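Local coordinates for Cas13d (uncultured Ruminococcus sp, PDB 6IV9), which binds CRISPR RNA and, as a Cas13d effector, probably uses two HEPN domains for maturation of that RNA and cleavage of target RNA, at residues A[643-646]-A[647-651]. The protein carries 2 engineered substitutions. Residues are numbered along the deposited sequence; the frame is centred on the assembly and turned at random.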
ATOM      1  N   LYS A 643      22.641   1.042 -12.601  1.00 26.40           N
ATOM      2  CA  LYS A 643      22.738   2.168 -11.643  1.00 28.39           C
ATOM      3  C   LYS A 643      22.692   1.653 -10.202  1.00 27.15           C
ATOM      4  O   LYS A 643      23.444   2.126  -9.401  1.00 26.20           O
ATOM      5  CB  LYS A 643      21.712   3.245 -11.977  1.00 31.65           C
ATOM      6  CG  LYS A 643      22.040   4.013 -13.243  1.00 34.86           C
ATOM      7  CD  LYS A 643      21.050   5.070 -13.580  1.00 41.12           C
ATOM      8  CE  LYS A 643      21.102   5.463 -15.033  1.00 46.00           C
ATOM      9  NZ  LYS A 643      22.459   5.906 -15.399  1.00 54.00           N
ATOM     10  N   ILE A 644      21.834   0.684  -9.925  1.00 25.57           N
ATOM     11  CA  ILE A 644      21.728   0.130  -8.550  1.00 24.13           C
ATOM     12  C   ILE A 644      23.067  -0.500  -8.162  1.00 23.86           C
ATOM     13  O   ILE A 644      23.525  -0.286  -7.059  1.00 24.64           O
ATOM     14  CB  ILE A 644      20.581  -0.890  -8.479  1.00 27.28           C
ATOM     15  CG1 ILE A 644      19.236  -0.172  -8.464  1.00 27.99           C
ATOM     16  CG2 ILE A 644      20.745  -1.800  -7.279  1.00 29.38           C
ATOM     17  CD1 ILE A 644      19.151   0.877  -7.408  1.00 32.11           C
ATOM     18  N   ARG A 645      23.680  -1.228  -9.083  1.00 24.10           N
ATOM     19  CA  ARG A 645      24.977  -1.868  -8.780  1.00 22.01           C
ATOM     20  C   ARG A 645      26.006  -0.784  -8.456  1.00 24.20           C
ATOM     21  O   ARG A 645      26.795  -1.029  -7.609  1.00 28.52           O
ATOM     22  CB  ARG A 645      25.456  -2.764  -9.917  1.00 25.85           C
ATOM     23  CG  ARG A 645      26.818  -3.388  -9.662  1.00 28.61           C
ATOM     24  CD  ARG A 645      26.857  -4.270  -8.439  1.00 28.76           C
ATOM     25  NE  ARG A 645      28.175  -4.756  -8.089  1.00 31.84           N
ATOM     26  CZ  ARG A 645      29.001  -4.151  -7.259  1.00 35.51           C
ATOM     27  NH1 ARG A 645      28.654  -3.020  -6.692  1.00 33.23           N
ATOM     28  NH2 ARG A 645      30.174  -4.673  -6.992  1.00 32.56           N
ATOM     29  N   GLU A 646      25.997   0.341  -9.162  1.00 28.06           N
ATOM     30  CA  GLU A 646      26.944   1.452  -8.880  1.00 29.99           C
ATOM     31  C   GLU A 646      26.660   2.072  -7.511  1.00 31.20           C
ATOM     32  O   GLU A 646      27.586   2.375  -6.794  1.00 28.45           O
ATOM     33  CB  GLU A 646      26.909   2.499  -9.980  1.00 32.66           C
ATOM     34  CG  GLU A 646      27.446   1.969 -11.287  1.00 45.24           C
ATOM     35  CD  GLU A 646      28.849   1.392 -11.214  1.00 59.05           C
ATOM     36  OE1 GLU A 646      29.776   2.132 -10.850  1.00 54.32           O
ATOM     37  OE2 GLU A 646      29.004   0.203 -11.524  1.00 66.67           O
ATOM     38  N   VAL A 647      25.386   2.233  -7.177  1.00 27.90           N
ATOM     39  CA  VAL A 647      24.996   2.819  -5.865  1.00 27.48           C
ATOM     40  C   VAL A 647      25.485   1.907  -4.747  1.00 26.97           C
ATOM     41  O   VAL A 647      25.873   2.414  -3.735  1.00 30.83           O
ATOM     42  CB  VAL A 647      23.493   3.087  -5.744  1.00 26.94           C
ATOM     43  CG1 VAL A 647      23.136   3.466  -4.325  1.00 29.12           C
ATOM     44  CG2 VAL A 647      23.059   4.161  -6.709  1.00 31.29           C
ATOM     45  N   ALA A 648      25.543   0.602  -5.001  1.00 25.33           N
ATOM     46  CA  ALA A 648      25.972  -0.415  -4.013  1.00 26.46           C
ATOM     47  C   ALA A 648      27.445  -0.247  -3.649  1.00 29.20           C
ATOM     48  O   ALA A 648      27.871  -0.844  -2.698  1.00 30.12           O
ATOM     49  CB  ALA A 648      25.722  -1.807  -4.511  1.00 25.54           C
ATOM     50  N   LYS A 649      28.186   0.514  -4.438  1.00 28.80           N
ATOM     51  CA  LYS A 649      29.634   0.713  -4.179  1.00 35.86           C
ATOM     52  C   LYS A 649      29.830   1.777  -3.107  1.00 35.95           C
ATOM     53  O   LYS A 649      30.931   1.925  -2.623  1.00 37.32           O
ATOM     54  CB  LYS A 649      30.355   1.092  -5.468  1.00 36.04           C
ATOM     55  CG  LYS A 649      30.503  -0.062  -6.436  1.00 38.92           C
ATOM     56  CD  LYS A 649      31.001   0.363  -7.761  1.00 43.69           C
ATOM     57  CE  LYS A 649      30.908  -0.761  -8.761  1.00 48.50           C
ATOM     58  NZ  LYS A 649      31.472  -0.368 -10.069  1.00 55.56           N
ATOM     59  N   ASN A 650      28.759   2.455  -2.748  1.00 30.64           N
ATOM     60  CA  ASN A 650      28.845   3.537  -1.752  1.00 33.09           C
ATOM     61  C   ASN A 650      28.661   2.952  -0.355  1.00 34.95           C
ATOM     62  O   ASN A 650      27.548   2.756   0.050  1.00 28.68           O
ATOM     63  CB  ASN A 650      27.794   4.587  -2.055  1.00 35.90           C
ATOM     64  CG  ASN A 650      28.022   5.826  -1.242  1.00 46.94           C
ATOM     65  OD1 ASN A 650      28.356   5.738  -0.068  1.00 50.10           O
ATOM     66  ND2 ASN A 650      27.880   6.967  -1.872  1.00 42.94           N
ATOM     67  N   GLU A 651      29.759   2.759   0.361  1.00 32.63           N
ATOM     68  CA  GLU A 651      29.700   2.141   1.705  1.00 34.38           C
ATOM     69  C   GLU A 651      28.867   2.980   2.673  1.00 27.42           C
ATOM     70  O   GLU A 651      28.264   2.410   3.539  1.00 29.90           O
ATOM     71  CB  GLU A 651      31.098   1.784   2.195  1.00 38.15           C
ATOM     72  CG  GLU A 651      31.661   0.612   1.426  1.00 47.14           C
ATOM     73  CD  GLU A 651      33.106   0.304   1.746  1.00 51.90           C
ATOM     74  OE1 GLU A 651      33.346  -0.661   2.438  1.00 47.87           O
ATOM     75  OE2 GLU A 651      33.963   1.049   1.299  1.00 55.51           O
TER
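Lys643 O receives the amide N of Val647 at 3.0 Å, an i to i+4 helical bond, and Val647 CG2 rests on the same oxygen at 3.4 Å. Ile644 repeats the pattern one residue on, its O accepting Ala648 N at 3.0 Å, while its side chain turns to Met731 and Val735 of helix 713-760. That amide also makes a weak i to i+3 bond to Arg645 O. In Arg645, CG stands anti to the backbone N and the chain turns at chi2 (61°), carrying the guanidinium onward to lie alongside Ala648 and Lys649. There Lys649 CE lies over one face, and NH1 approaches Lys649 CG at 3.5 Å, the two chains crossing at about a right angle. NH2 is held by the carbonyls of Lys695 and Ile697, and the Glu646 carboxylate probably offsets the nearby like charges. Glu646 O takes Lys649 N at 3.1 Å, an i to i+3 bond. The Glu646 side chain, bent at chi2 (-55°), runs alongside the extended Lys649 chain and closes a salt bridge from OE2, met on the syn side, to NZ at 2.9 Å; a weaker bond reaches OE1. This i to i+3 pair straps the last helical turn to the loop. The same Lys649 sits within a type I turn from Val647 to Asn650, closed by Asn650 N to Val647 O, as helix 641-647 ends. Asn650, whose OD1 takes the amide of Val653, is the N-cap of helix 651-660: a short connection between two successive helices, a type I turn followed by an Asn N-cap, within an all-helical region of Cas13d.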